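Local coordinates for protein mini spindles (Drosophila melanogaster, PDB 5VJC) that probably binds tubulin through its TOG domain, an array of helical HEAT repeats, and so promotes microtubule dynamics and mitotic spindle formation, at residues Q120-D124 and E125-L129; K171-G174 and Y175-G179; S241-K244 and T245-M248. All blocks are in the same frame, centred on the assembly; numbering follows the deposited sequence.

Overall arrangement
Followed from the N terminus, the three contacts come in series, each between adjoining segments, with none enclosing or crossing another. Contact 1 closes the turn where helix 105-124 ends and the chain heads for helix 131-142. Contact 2 runs along helix 169-178, joining residues about one turn apart, and closes no loop. Contact 3 closes the short loop between helix 224-241 and helix 245-248. Their centres are about 22 Å apart from 1 to 2 and again from 2 to 3, but 38 Å from 1 to 3, as expected of an elongated helical array. Helix 131-142 is met from contacts 1 and 2, and helix 209-217 from contacts 2 and 3, so neighbouring contacts share a helix without touching.

Contact 1. Residues Q120-D124 and E125-L129; sequences QVLID and EEYIL
Leu122 meets Tyr127 through both backbone and side chain. Its carbonyl O accepts the Tyr127 amide N at 2.8 Å, with the donor in the carbonyl plane. The two side chains run alongside each other in the same direction, and Leu122 CD2 rests against Tyr127 CD2 at 3.8 Å, an oblique approach to the ring. Tyr127 CG is anti to the backbone N (chi1 178°), which swings the ring to the Leu122 side. The other methyl, Leu122 CD1, touches Leu129 CD2 at 3.9 Å, with those two side chains crossing at about a right angle. Both leucines are buried. The turn that brings these groups together is a Schellman motif at the C-terminal end of helix 105-124 in this TOG domain: Glu126 has a positive phi of 56°, and the bond from Tyr127 N encloses a second one from Glu126 N to Ile123 O, 3.1 Å long and arriving from above the carbonyl plane. Glu125 comes just before Glu126. Its amide N still makes the helical bond to Val121 O at 2.8 Å, nearly along the C=O axis. The Glu125 side chain folds back over that same carbonyl, with CG 3.2 Å from Val121 O, and lies beside Val121, where CG and Val121 CG1 are 4.1 Å apart. The hydroxyl of Tyr127 is held by Glu133 and Lys14. Leu122 and Tyr127 also pack on Val86 of helix 82-87 and Leu89 of helix 89-99, while Leu129 reaches Val166 of helix 150-166.

Contact 2. Residues K171-G174 and Y175-G179; sequences KVFG and YVMEG
Phe173 and Met177, four residues apart, form the main side-chain contact. The two side chains run alongside each other, and Met177 CG lies 3.5 Å from Phe173 CE2. The bend at chi2 (-60°) brings the sulfur to the ring, Met177 SD lying 4.6 Å from the Phe173 ring centroid and oblique to it. Cutting Phe173 back to an alanine removes the ring and is likely to leave the Met177 sulfur without its aromatic partner and open a gap toward Leu195 and Ala211. Val172 CG1 and Val176 CG2 meet more loosely at 4.3 Å. The helical i to i+4 backbone bonds bring these pairs onto the same side: Val176 N to Val172 O and Met177 N to Phe173 O are both 2.9 Å. Tyr175 N likewise bonds Lys171 O, and the Tyr175 ring lies close to that carbonyl, with CD2 3.2 Å from Lys171 O. A water adds a polar link by donating to Gly174 O at 2.8 Å and to Glu178 OE2. Outward, Tyr175 OH pairs with Ser135 and Glu178 OE1 forms a salt bridge with Lys181. The Phe173-Met177 pair is an i to i+4 Met-aromatic contact, on a helix of a HEAT-repeat TOG domain packed between helices 131-142, 185-202 and 209-217.

Contact 3. Residues S241-K244 and T245-M248; sequences SGEK and TYKM
Helix 224-241 gives way at Gly242, whose positive phi (69°), a conformation that favours glycine, leaves helical geometry, and its O is then gripped by two donors of Thr245: the amide N at 2.8 Å, tilted from the carbonyl plane, and the hydroxyl OG1 at a short 2.5 Å, in that plane. Thr245 reaches this oxygen because OG1 stands beside its own backbone N (chi1 -48°), so amide and hydroxyl face the same acceptor. One residue further on, Tyr246 N bonds Glu243 O at 3.2 Å from above the carbonyl plane. The Glu243 side chain bends at chi2 to bring its carboxylate beside the Tyr246 ring, where OE2 is 3.1 Å from CE2 and the two planes are 31° apart. In the weakly bonded helix 245-248, the bonds from Lys247 N and Met248 N to Lys244 O are weak, and Met248 N also bonds Thr245 O. Met248 turns its methyl CE back to Ser241 CB at 3.8 Å, while Ser241 OG is satisfied by Val237 O. This glycine-terminated helix end of the HEAT-repeat TOG domain thus leads into a short helix, which Thr245 and Met248 set against Val237 of helix 224-241 and Met248 against Val212 of helix 209-217.

Contact 1. Residues Q120-D124 and E125-L129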
ATOM      1  N   GLN A 120      -7.305  -8.011   9.429  1.00 29.40           N
ATOM      2  CA  GLN A 120      -7.823  -8.288  10.767  1.00 29.00           C
ATOM      3  C   GLN A 120      -7.506  -9.724  11.214  1.00 28.61           C
ATOM      4  O   GLN A 120      -7.062  -9.947  12.350  1.00 31.42           O
ATOM      5  CB  GLN A 120      -9.334  -8.049  10.845  1.00 29.44           C
ATOM      6  CG  GLN A 120      -9.811  -8.016  12.307  1.00 34.72           C
ATOM      7  CD  GLN A 120      -9.011  -7.013  13.138  1.00 36.94           C
ATOM      8  OE1 GLN A 120      -8.959  -5.823  12.807  1.00 37.93           O
ATOM      9  NE2 GLN A 120      -8.367  -7.490  14.207  1.00 34.44           N
ATOM     10  N   VAL A 121      -7.714 -10.693  10.331  1.00 27.27           N
ATOM     11  CA  VAL A 121      -7.308 -12.080  10.619  1.00 28.41           C
ATOM     12  C   VAL A 121      -5.809 -12.172  10.914  1.00 25.16           C
ATOM     13  O   VAL A 121      -5.394 -12.807  11.896  1.00 30.34           O
ATOM     14  CB  VAL A 121      -7.676 -13.030   9.459  1.00 30.99           C
ATOM     15  CG1 VAL A 121      -7.005 -14.405   9.625  1.00 30.62           C
ATOM     16  CG2 VAL A 121      -9.182 -13.193   9.399  1.00 34.43           C
ATOM     17  N   LEU A 122      -4.987 -11.504  10.110  1.00 23.39           N
ATOM     18  CA  LEU A 122      -3.536 -11.539  10.339  1.00 26.49           C
ATOM     19  C   LEU A 122      -3.165 -10.934  11.701  1.00 27.99           C
ATOM     20  O   LEU A 122      -2.296 -11.448  12.422  1.00 27.18           O
ATOM     21  CB  LEU A 122      -2.801 -10.799   9.223  1.00 20.73           C
ATOM     22  CG  LEU A 122      -3.095 -11.283   7.799  1.00 23.84           C
ATOM     23  CD1 LEU A 122      -2.220 -10.539   6.780  1.00 21.76           C
ATOM     24  CD2 LEU A 122      -2.917 -12.796   7.684  1.00 23.46           C
ATOM     25  N   ILE A 123      -3.824  -9.835  12.051  1.00 27.21           N
ATOM     26  CA  ILE A 123      -3.591  -9.199  13.349  1.00 28.95           C
ATOM     27  C   ILE A 123      -4.024 -10.118  14.494  1.00 26.48           C
ATOM     28  O   ILE A 123      -3.281 -10.308  15.459  1.00 32.40           O
ATOM     29  CB  ILE A 123      -4.318  -7.856  13.437  1.00 31.57           C
ATOM     30  CG1 ILE A 123      -3.716  -6.891  12.399  1.00 26.85           C
ATOM     31  CG2 ILE A 123      -4.249  -7.300  14.879  1.00 31.72           C
ATOM     32  CD1 ILE A 123      -4.554  -5.660  12.121  1.00 24.48           C
ATOM     33  N   ASP A 124      -5.195 -10.727  14.345  1.00 29.30           N
ATOM     34  CA  ASP A 124      -5.762 -11.597  15.375  1.00 33.42           C
ATOM     35  C   ASP A 124      -4.912 -12.849  15.579  1.00 37.51           C
ATOM     36  O   ASP A 124      -4.742 -13.324  16.708  1.00 37.37           O
ATOM     37  CB  ASP A 124      -7.198 -11.986  15.011  1.00 34.56           C
ATOM     38  CG  ASP A 124      -8.184 -10.846  15.223  1.00 38.83           C
ATOM     39  OD1 ASP A 124      -7.800  -9.841  15.844  1.00 34.76           O
ATOM     40  OD2 ASP A 124      -9.342 -10.960  14.774  1.00 41.16           O
ATOM     41  N   GLU A 125      -4.361 -13.358  14.483  1.00 31.63           N
ATOM     42  CA  GLU A 125      -3.512 -14.539  14.518  1.00 33.89           C
ATOM     43  C   GLU A 125      -2.039 -14.202  14.782  1.00 33.17           C
ATOM     44  O   GLU A 125      -1.192 -15.091  14.808  1.00 34.88           O
ATOM     45  CB  GLU A 125      -3.638 -15.310  13.201  1.00 35.53           C
ATOM     46  CG  GLU A 125      -5.050 -15.792  12.893  1.00 40.56           C
ATOM     47  CD  GLU A 125      -5.502 -16.952  13.774  1.00 54.27           C
ATOM     48  OE1 GLU A 125      -4.644 -17.577  14.444  1.00 51.62           O
ATOM     49  OE2 GLU A 125      -6.723 -17.244  13.786  1.00 55.82           O
ATOM     50  N   GLU A 126      -1.745 -12.918  14.975  1.00 28.55           N
ATOM     51  CA  GLU A 126      -0.380 -12.444  15.212  1.00 27.62           C
ATOM     52  C   GLU A 126       0.559 -12.873  14.077  1.00 31.17           C
ATOM     53  O   GLU A 126       1.726 -13.201  14.292  1.00 27.78           O
ATOM     54  CB  GLU A 126       0.148 -12.940  16.571  1.00 33.72           C
ATOM     55  CG  GLU A 126      -0.767 -12.567  17.728  1.00 34.60           C
ATOM     56  CD  GLU A 126      -0.144 -12.837  19.083  1.00 48.16           C
ATOM     57  OE1 GLU A 126      -0.235 -13.990  19.548  1.00 43.84           O
ATOM     58  OE2 GLU A 126       0.435 -11.896  19.678  1.00 48.28           O
ATOM     59  N   TYR A 127       0.045 -12.853  12.857  1.00 32.24           N
ATOM     60  CA  TYR A 127       0.892 -13.168  11.712  1.00 31.07           C
ATOM     61  C   TYR A 127       1.756 -11.953  11.380  1.00 29.12           C
ATOM     62  O   TYR A 127       1.315 -10.813  11.493  1.00 29.62           O
ATOM     63  CB  TYR A 127       0.044 -13.593  10.515  1.00 29.10           C
ATOM     64  CG  TYR A 127       0.845 -13.894   9.250  1.00 30.44           C
ATOM     65  CD1 TYR A 127       1.554 -15.090   9.118  1.00 28.04           C
ATOM     66  CD2 TYR A 127       0.889 -12.978   8.198  1.00 25.88           C
ATOM     67  CE1 TYR A 127       2.308 -15.364   7.968  1.00 24.22           C
ATOM     68  CE2 TYR A 127       1.617 -13.243   7.034  1.00 26.87           C
ATOM     69  CZ  TYR A 127       2.332 -14.443   6.930  1.00 25.67           C
ATOM     70  OH  TYR A 127       3.058 -14.703   5.789  1.00 25.81           O
ATOM     71  N   ILE A 128       2.988 -12.230  10.984  1.00 30.85           N
ATOM     72  CA  ILE A 128       3.981 -11.255  10.562  1.00 28.65           C
ATOM     73  C   ILE A 128       4.212 -11.404   9.062  1.00 29.80           C
ATOM     74  O   ILE A 128       4.589 -12.493   8.628  1.00 27.24           O
ATOM     75  CB  ILE A 128       5.305 -11.506  11.314  1.00 31.68           C
ATOM     76  CG1 ILE A 128       5.117 -11.184  12.787  1.00 45.84           C
ATOM     77  CG2 ILE A 128       6.444 -10.693  10.728  1.00 37.25           C
ATOM     78  CD1 ILE A 128       4.610  -9.818  12.993  1.00 36.03           C
ATOM     79  N   LEU A 129       3.967 -10.364   8.262  1.00 24.82           N
ATOM     80  CA  LEU A 129       4.174 -10.487   6.817  1.00 26.06           C
ATOM     81  C   LEU A 129       5.619 -10.823   6.476  1.00 26.91           C
ATOM     82  O   LEU A 129       6.564 -10.243   7.037  1.00 25.00           O
ATOM     83  CB  LEU A 129       3.803  -9.211   6.051  1.00 25.75           C
ATOM     84  CG  LEU A 129       2.396  -8.638   5.880  1.00 29.83           C
ATOM     85  CD1 LEU A 129       2.425  -7.548   4.799  1.00 21.73           C
ATOM     86  CD2 LEU A 129       1.374  -9.695   5.528  1.00 27.31           C
TER

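Contact 2. Residues K171-G174 and Y175-G179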
ATOM      1  N   LYS A 171       9.445   0.698   6.856  1.00 24.03           N
ATOM      2  CA  LYS A 171       9.354   0.343   5.437  1.00 24.87           C
ATOM      3  C   LYS A 171       8.130   0.986   4.782  1.00 25.76           C
ATOM      4  O   LYS A 171       8.218   1.488   3.670  1.00 24.51           O
ATOM      5  CB  LYS A 171       9.323  -1.169   5.256  1.00 25.79           C
ATOM      6  CG  LYS A 171      10.612  -1.846   5.691  1.00 34.46           C
ATOM      7  CD  LYS A 171      10.615  -3.319   5.348  1.00 34.84           C
ATOM      8  CE  LYS A 171      12.010  -3.920   5.544  1.00 44.20           C
ATOM      9  NZ  LYS A 171      13.006  -3.232   4.666  1.00 50.22           N
ATOM     10  N   VAL A 172       6.999   0.998   5.482  1.00 29.07           N
ATOM     11  CA  VAL A 172       5.797   1.651   4.961  1.00 26.31           C
ATOM     12  C   VAL A 172       6.035   3.146   4.772  1.00 24.59           C
ATOM     13  O   VAL A 172       5.646   3.723   3.738  1.00 25.48           O
ATOM     14  CB  VAL A 172       4.588   1.419   5.879  1.00 27.93           C
ATOM     15  CG1 VAL A 172       3.372   2.228   5.387  1.00 25.88           C
ATOM     16  CG2 VAL A 172       4.255  -0.079   5.926  1.00 27.32           C
ATOM     17  N   PHE A 173       6.685   3.769   5.756  1.00 21.07           N
ATOM     18  CA  PHE A 173       7.042   5.176   5.650  1.00 23.00           C
ATOM     19  C   PHE A 173       7.808   5.418   4.349  1.00 24.19           C
ATOM     20  O   PHE A 173       7.487   6.356   3.617  1.00 23.50           O
ATOM     21  CB  PHE A 173       7.872   5.651   6.854  1.00 22.15           C
ATOM     22  CG  PHE A 173       8.173   7.137   6.835  1.00 26.68           C
ATOM     23  CD1 PHE A 173       7.291   8.044   7.405  1.00 23.68           C
ATOM     24  CD2 PHE A 173       9.326   7.617   6.245  1.00 28.05           C
ATOM     25  CE1 PHE A 173       7.565   9.403   7.398  1.00 29.54           C
ATOM     26  CE2 PHE A 173       9.590   8.976   6.211  1.00 29.45           C
ATOM     27  CZ  PHE A 173       8.715   9.863   6.781  1.00 26.81           C
ATOM     28  N   GLY A 174       8.808   4.573   4.089  1.00 24.06           N
ATOM     29  CA  GLY A 174       9.572   4.599   2.854  1.00 26.33           C
ATOM     30  C   GLY A 174       8.716   4.501   1.594  1.00 25.62           C
ATOM     31  O   GLY A 174       8.910   5.272   0.661  1.00 25.51           O
ATOM     32  N   TYR A 175       7.780   3.555   1.551  1.00 22.47           N
ATOM     33  CA  TYR A 175       6.884   3.437   0.382  1.00 23.38           C
ATOM     34  C   TYR A 175       5.980   4.656   0.185  1.00 25.73           C
ATOM     35  O   TYR A 175       5.725   5.083  -0.943  1.00 28.26           O
ATOM     36  CB  TYR A 175       6.026   2.185   0.500  1.00 22.03           C
ATOM     37  CG  TYR A 175       6.805   0.908   0.253  1.00 26.21           C
ATOM     38  CD1 TYR A 175       7.493   0.715  -0.943  1.00 30.53           C
ATOM     39  CD2 TYR A 175       6.840  -0.100   1.197  1.00 26.11           C
ATOM     40  CE1 TYR A 175       8.214  -0.458  -1.185  1.00 30.91           C
ATOM     41  CE2 TYR A 175       7.549  -1.276   0.967  1.00 27.58           C
ATOM     42  CZ  TYR A 175       8.235  -1.444  -0.232  1.00 31.62           C
ATOM     43  OH  TYR A 175       8.933  -2.602  -0.481  1.00 30.26           O
ATOM     44  N   VAL A 176       5.494   5.224   1.282  1.00 22.52           N
ATOM     45  CA  VAL A 176       4.707   6.440   1.191  1.00 23.39           C
ATOM     46  C   VAL A 176       5.536   7.590   0.648  1.00 21.33           C
ATOM     47  O   VAL A 176       5.048   8.350  -0.212  1.00 21.65           O
ATOM     48  CB  VAL A 176       4.113   6.850   2.553  1.00 22.61           C
ATOM     49  CG1 VAL A 176       3.371   8.205   2.399  1.00 19.23           C
ATOM     50  CG2 VAL A 176       3.155   5.768   3.018  1.00 21.00           C
ATOM     51  N   MET A 177       6.774   7.711   1.143  1.00 20.50           N
ATOM     52  CA  MET A 177       7.730   8.710   0.644  1.00 25.99           C
ATOM     53  C   MET A 177       7.879   8.675  -0.904  1.00 27.93           C
ATOM     54  O   MET A 177       8.046   9.718  -1.543  1.00 25.03           O
ATOM     55  CB  MET A 177       9.113   8.511   1.290  1.00 25.39           C
ATOM     56  CG  MET A 177       9.249   9.061   2.725  1.00 30.19           C
ATOM     57  SD  MET A 177       8.949  10.859   2.857  1.00 30.33           S
ATOM     58  CE  MET A 177      10.330  11.505   1.917  1.00 32.46           C
ATOM     59  N   GLU A 178       7.815   7.484  -1.494  1.00 25.20           N
ATOM     60  CA  GLU A 178       7.978   7.347  -2.954  1.00 31.13           C
ATOM     61  C   GLU A 178       6.862   8.043  -3.684  1.00 31.99           C
ATOM     62  O   GLU A 178       7.043   8.508  -4.810  1.00 26.67           O
ATOM     63  CB  GLU A 178       8.018   5.879  -3.380  1.00 32.02           C
ATOM     64  CG  GLU A 178       9.282   5.161  -2.987  1.00 35.24           C
ATOM     65  CD  GLU A 178      10.529   5.877  -3.493  1.00 48.17           C
ATOM     66  OE1 GLU A 178      10.603   6.169  -4.711  1.00 46.48           O
ATOM     67  OE2 GLU A 178      11.427   6.171  -2.666  1.00 48.51           O
ATOM     68  N   GLY A 179       5.713   8.147  -3.013  1.00 30.19           N
ATOM     69  CA  GLY A 179       4.538   8.786  -3.570  1.00 25.32           C
ATOM     70  C   GLY A 179       4.727  10.267  -3.826  1.00 31.01           C
ATOM     71  O   GLY A 179       3.985  10.845  -4.605  1.00 30.87           O
TER
HETATM   72  O   HOH W   1      11.477   5.959  -0.095  1.00 44.98           O

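Contact 3. Residues S241-K244 and T245-M248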
ATOM      1  N   SER A 241      10.055  18.613  16.875  1.00 49.35           N
ATOM      2  CA  SER A 241      11.492  18.764  16.644  1.00 51.44           C
ATOM      3  C   SER A 241      12.003  20.157  16.983  1.00 51.21           C
ATOM      4  O   SER A 241      13.204  20.355  17.154  1.00 55.43           O
ATOM      5  CB  SER A 241      11.836  18.437  15.191  1.00 49.06           C
ATOM      6  OG  SER A 241      11.295  17.183  14.807  1.00 50.53           O
ATOM      7  N   GLY A 242      11.093  21.119  17.067  1.00 45.07           N
ATOM      8  CA  GLY A 242      11.466  22.471  17.439  1.00 54.23           C
ATOM      9  C   GLY A 242      12.282  23.169  16.365  1.00 59.64           C
ATOM     10  O   GLY A 242      12.262  22.770  15.199  1.00 54.16           O
ATOM     11  N   GLU A 243      13.019  24.204  16.765  1.00 62.52           N
ATOM     12  CA  GLU A 243      13.687  25.093  15.815  1.00 65.08           C
ATOM     13  C   GLU A 243      14.755  24.386  14.974  1.00 59.71           C
ATOM     14  O   GLU A 243      15.232  24.942  13.983  1.00 60.55           O
ATOM     15  CB  GLU A 243      14.305  26.285  16.559  1.00 69.52           C
ATOM     16  CG  GLU A 243      14.089  27.629  15.862  1.00 75.14           C
ATOM     17  CD  GLU A 243      12.716  28.229  16.143  1.00 77.47           C
ATOM     18  OE1 GLU A 243      12.067  27.807  17.128  1.00 75.54           O
ATOM     19  OE2 GLU A 243      12.288  29.117  15.369  1.00 81.58           O
ATOM     20  N   LYS A 244      15.111  23.161  15.353  1.00 52.41           N
ATOM     21  CA  LYS A 244      16.019  22.339  14.557  1.00 54.13           C
ATOM     22  C   LYS A 244      15.394  21.977  13.202  1.00 58.01           C
ATOM     23  O   LYS A 244      16.095  21.578  12.263  1.00 52.33           O
ATOM     24  CB  LYS A 244      16.403  21.063  15.311  1.00 52.16           C
ATOM     25  CG  LYS A 244      17.542  20.281  14.663  1.00 55.57           C
ATOM     26  CD  LYS A 244      18.018  19.128  15.539  1.00 66.69           C
ATOM     27  CE  LYS A 244      17.067  17.936  15.499  1.00 63.74           C
ATOM     28  NZ  LYS A 244      17.704  16.742  14.845  1.00 59.94           N
ATOM     29  N   THR A 245      14.072  22.112  13.116  1.00 55.99           N
ATOM     30  CA  THR A 245      13.358  21.872  11.869  1.00 54.01           C
ATOM     31  C   THR A 245      13.927  22.752  10.769  1.00 56.71           C
ATOM     32  O   THR A 245      14.184  22.283   9.661  1.00 54.86           O
ATOM     33  CB  THR A 245      11.849  22.153  11.999  1.00 51.29           C
ATOM     34  OG1 THR A 245      11.338  21.525  13.178  1.00 51.84           O
ATOM     35  CG2 THR A 245      11.102  21.610  10.790  1.00 51.42           C
ATOM     36  N   TYR A 246      14.143  24.026  11.094  1.00 59.82           N
ATOM     37  CA  TYR A 246      14.597  25.013  10.118  1.00 59.95           C
ATOM     38  C   TYR A 246      15.925  24.623   9.486  1.00 58.16           C
ATOM     39  O   TYR A 246      16.224  25.018   8.364  1.00 67.25           O
ATOM     40  CB  TYR A 246      14.700  26.395  10.768  1.00 58.91           C
ATOM     41  CG  TYR A 246      13.356  26.990  11.095  1.00 58.39           C
ATOM     42  CD1 TYR A 246      12.526  27.461  10.091  1.00 59.55           C
ATOM     43  CD2 TYR A 246      12.910  27.075  12.408  1.00 65.92           C
ATOM     44  CE1 TYR A 246      11.285  28.005  10.382  1.00 65.75           C
ATOM     45  CE2 TYR A 246      11.669  27.620  12.709  1.00 64.27           C
ATOM     46  CZ  TYR A 246      10.861  28.083  11.690  1.00 67.00           C
ATOM     47  OH  TYR A 246       9.624  28.626  11.973  1.00 69.32           O
ATOM     48  N   LYS A 247      16.702  23.827  10.205  1.00 63.32           N
ATOM     49  CA  LYS A 247      17.959  23.304   9.699  1.00 65.64           C
ATOM     50  C   LYS A 247      17.716  22.055   8.847  1.00 67.48           C
ATOM     51  O   LYS A 247      18.541  21.695   8.002  1.00 70.05           O
ATOM     52  CB  LYS A 247      18.909  23.012  10.871  1.00 70.07           C
ATOM     53  CG  LYS A 247      19.742  21.736  10.763  1.00 73.20           C
ATOM     54  CD  LYS A 247      21.102  22.002  10.112  1.00 75.97           C
ATOM     55  CE  LYS A 247      21.828  20.699   9.784  1.00 80.06           C
ATOM     56  NZ  LYS A 247      23.005  20.881   8.881  1.00 79.17           N
ATOM     57  N   MET A 248      16.566  21.413   9.056  1.00 65.36           N
ATOM     58  CA  MET A 248      16.221  20.177   8.343  1.00 61.82           C
ATOM     59  C   MET A 248      15.462  20.406   7.023  1.00 61.87           C
ATOM     60  O   MET A 248      15.593  19.614   6.084  1.00 59.25           O
ATOM     61  CB  MET A 248      15.390  19.253   9.250  1.00 57.01           C
ATOM     62  CG  MET A 248      16.128  18.729  10.473  1.00 59.05           C
ATOM     63  SD  MET A 248      15.266  17.386  11.327  1.00 62.04           S
ATOM     64  CE  MET A 248      13.798  18.227  11.914  1.00 48.82           C
TER